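Long-range contact in probable antibiotics synthesis protein (Thermus thermophilus, PDB 1V70), which is of unknown function but belongs to the metal-binding cupins and is thought to take part in antibiotic synthesis: residues 2-6 / 21-25. Where two conformers were deposited one is given. Numbering follows the deposited sequence.
Sequences EIKDL and PVFQS. With NA (sodium ion), chain B.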
loop_
_atom_site.group_PDB
_atom_site.type_symbol
_atom_site.label_atom_id
_atom_site.label_comp_id
_atom_site.label_asym_id
_atom_site.label_seq_id
_atom_site.Cartn_x
_atom_site.Cartn_y
_atom_site.Cartn_z
ATOM N N GLU A 2 9.716 5.006 -11.511
ATOM C CA GLU A 2 10.361 4.400 -10.374
ATOM C C GLU A 2 9.644 3.106 -10.111
ATOM O O GLU A 2 8.426 3.054 -10.065
ATOM C CB GLU A 2 10.254 5.337 -9.157
ATOM C CG GLU A 2 11.119 6.606 -9.283
ATOM C CD GLU A 2 11.000 7.479 -8.040
ATOM O OE1 GLU A 2 11.173 6.977 -6.944
ATOM O OE2 GLU A 2 10.797 8.680 -8.192
ATOM N N ILE A 3 10.407 2.030 -9.985
ATOM C CA ILE A 3 9.835 0.713 -9.757
ATOM C C ILE A 3 10.789 -0.062 -8.859
ATOM O O ILE A 3 12.010 -0.009 -9.033
ATOM C CB ILE A 3 9.597 -0.014 -11.105
ATOM C CG1 ILE A 3 8.946 -1.377 -10.864
ATOM C CG2 ILE A 3 10.906 -0.139 -11.866
ATOM C CD1 ILE A 3 8.364 -1.996 -12.123
ATOM N N LYS A 4 10.234 -0.765 -7.881
ATOM C CA LYS A 4 11.046 -1.508 -6.927
ATOM C C LYS A 4 10.445 -2.856 -6.582
ATOM O O LYS A 4 9.227 -3.028 -6.607
ATOM C CB LYS A 4 11.182 -0.709 -5.624
ATOM C CG LYS A 4 11.899 0.629 -5.742
ATOM C CD LYS A 4 13.397 0.434 -5.896
ATOM C CE LYS A 4 14.118 1.767 -6.001
ATOM N NZ LYS A 4 15.593 1.578 -6.059
ATOM N N ASP A 5 11.311 -3.809 -6.258
ATOM C CA ASP A 5 10.872 -5.129 -5.829
ATOM C C ASP A 5 10.984 -5.014 -4.311
ATOM O O ASP A 5 12.089 -5.044 -3.761
ATOM C CB ASP A 5 11.817 -6.219 -6.341
ATOM C CG ASP A 5 11.376 -7.612 -5.926
ATOM O OD1 ASP A 5 10.572 -7.720 -4.975
ATOM O OD2 ASP A 5 11.835 -8.599 -6.539
ATOM N N LEU A 6 9.850 -4.852 -3.635
ATOM C CA LEU A 6 9.850 -4.698 -2.185
ATOM C C LEU A 6 10.514 -5.855 -1.453
ATOM O O LEU A 6 11.062 -5.671 -0.364
ATOM C CB LEU A 6 8.421 -4.499 -1.672
ATOM C CG LEU A 6 7.838 -3.088 -1.820
ATOM C CD1 LEU A 6 7.921 -2.613 -3.261
ATOM C CD2 LEU A 6 6.397 -3.089 -1.333
ATOM N N PRO A 21 12.397 3.527 3.094
ATOM C CA PRO A 21 11.674 4.319 2.096
ATOM C C PRO A 21 11.660 3.633 0.736
ATOM O O PRO A 21 12.690 3.161 0.261
ATOM C CB PRO A 21 12.467 5.626 2.068
ATOM C CG PRO A 21 13.059 5.709 3.441
ATOM C CD PRO A 21 13.514 4.297 3.665
ATOM N N VAL A 22 10.486 3.558 0.123
ATOM C CA VAL A 22 10.355 2.953 -1.196
ATOM C C VAL A 22 10.208 4.103 -2.193
ATOM O O VAL A 22 11.029 4.259 -3.099
ATOM C CB VAL A 22 9.123 2.021 -1.265
ATOM C CG1 VAL A 22 9.030 1.383 -2.646
ATOM C CG2 VAL A 22 9.229 0.938 -0.195
ATOM N N PHE A 23 9.163 4.904 -2.007
ATOM C CA PHE A 23 8.893 6.075 -2.840
ATOM C C PHE A 23 8.513 7.214 -1.902
ATOM O O PHE A 23 8.007 6.982 -0.800
ATOM C CB PHE A 23 7.711 5.849 -3.786
ATOM C CG PHE A 23 7.835 4.635 -4.657
ATOM C CD1 PHE A 23 8.903 4.484 -5.538
ATOM C CD2 PHE A 23 6.857 3.647 -4.610
ATOM C CE1 PHE A 23 8.988 3.362 -6.362
ATOM C CE2 PHE A 23 6.932 2.528 -5.425
ATOM C CZ PHE A 23 7.997 2.382 -6.304
ATOM N N GLN A 24 8.737 8.444 -2.343
ATOM C CA GLN A 24 8.385 9.595 -1.514
ATOM C C GLN A 24 8.152 10.841 -2.351
ATOM O O GLN A 24 8.791 11.063 -3.369
ATOM C CB GLN A 24 9.501 9.828 -0.474
ATOM C CG GLN A 24 10.844 10.324 -1.060
ATOM C CD GLN A 24 11.542 9.200 -1.807
ATOM O OE1 GLN A 24 11.434 9.052 -3.014
ATOM N NE2 GLN A 24 12.342 8.426 -1.041
ATOM N N SER A 25 7.204 11.651 -1.899
ATOM C CA SER A 25 6.862 12.904 -2.554
ATOM C C SER A 25 6.160 13.715 -1.482
ATOM O O SER A 25 5.879 13.198 -0.400
ATOM C CB SER A 25 5.913 12.668 -3.731
ATOM O OG SER A 25 4.618 12.312 -3.278
HETATM NA NA NA B . 13.183 4.901 -3.694
HETATM O O HOH W 1 9.742 8.541 -5.196
HETATM O O HOH W 2 12.638 4.831 -6.096
HETATM O O HOH W 3 13.785 5.838 -1.392
HETATM O O HOH W 4 13.855 2.715 -2.392
HETATM O O HOH W 5 13.205 7.474 -3.978
HETATM O O HOH W 6 15.743 4.980 -4.210
#
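Two strands can lie side by side without pairing their backbones, joined by side chains, water and an ion; residues 2-6 and 21-25 illustrate the principle. Their axes come no closer than 8.0 Å, too far for backbone pairing, and run roughly antiparallel, at 157°. At Pro-21, inside strand 18-25, the carbonyl O accepts a hydrogen bond from water 4 (2.9 Å), a ligand of the sodium ion. Val-22 works on two sides: its backbone O binds the sodium at 2.3 Å, with five waters completing six-fold coordination, while its CG1 packs against Lys-4 CB and Leu-6 CD1, both at 4.2 Å. Phe-23 contributes the largest covered area. Phe-23 CE1 lies 3.6 Å from Glu-2 CB and 4.0 Å from Lys-4 CG, and the ring turns its edge to Ile-3 N, 4.1 Å from Phe-23 CE1. That ring also meets Phe-78 of the second subunit. At Gln-24 the link becomes aqueous: water 1 accepts from Gln-24 N (3.0 Å) and donates to Glu-2 OE1 (2.7 Å). The same carboxylate oxygen, Glu-2 OE1, receives a bond from sodium ligand water 2 (2.7 Å), whereas Gln-24 OE1 receives one from ligand water 5 (2.6 Å), so both strands help hold the hydrated ion. Ser-25 reaches across the dimer interface instead, to Asp-50 of the second subunit. Strand 2-5 itself pairs antiparallel with a strand of that subunit, so this contact joins a sheet extended across the dimer to the chain's own outermost strand, 18-25. There Val-22 and Phe-23 both face Tyr-30, forming a classic beta bulge on the edge of a cupin beta-sandwich.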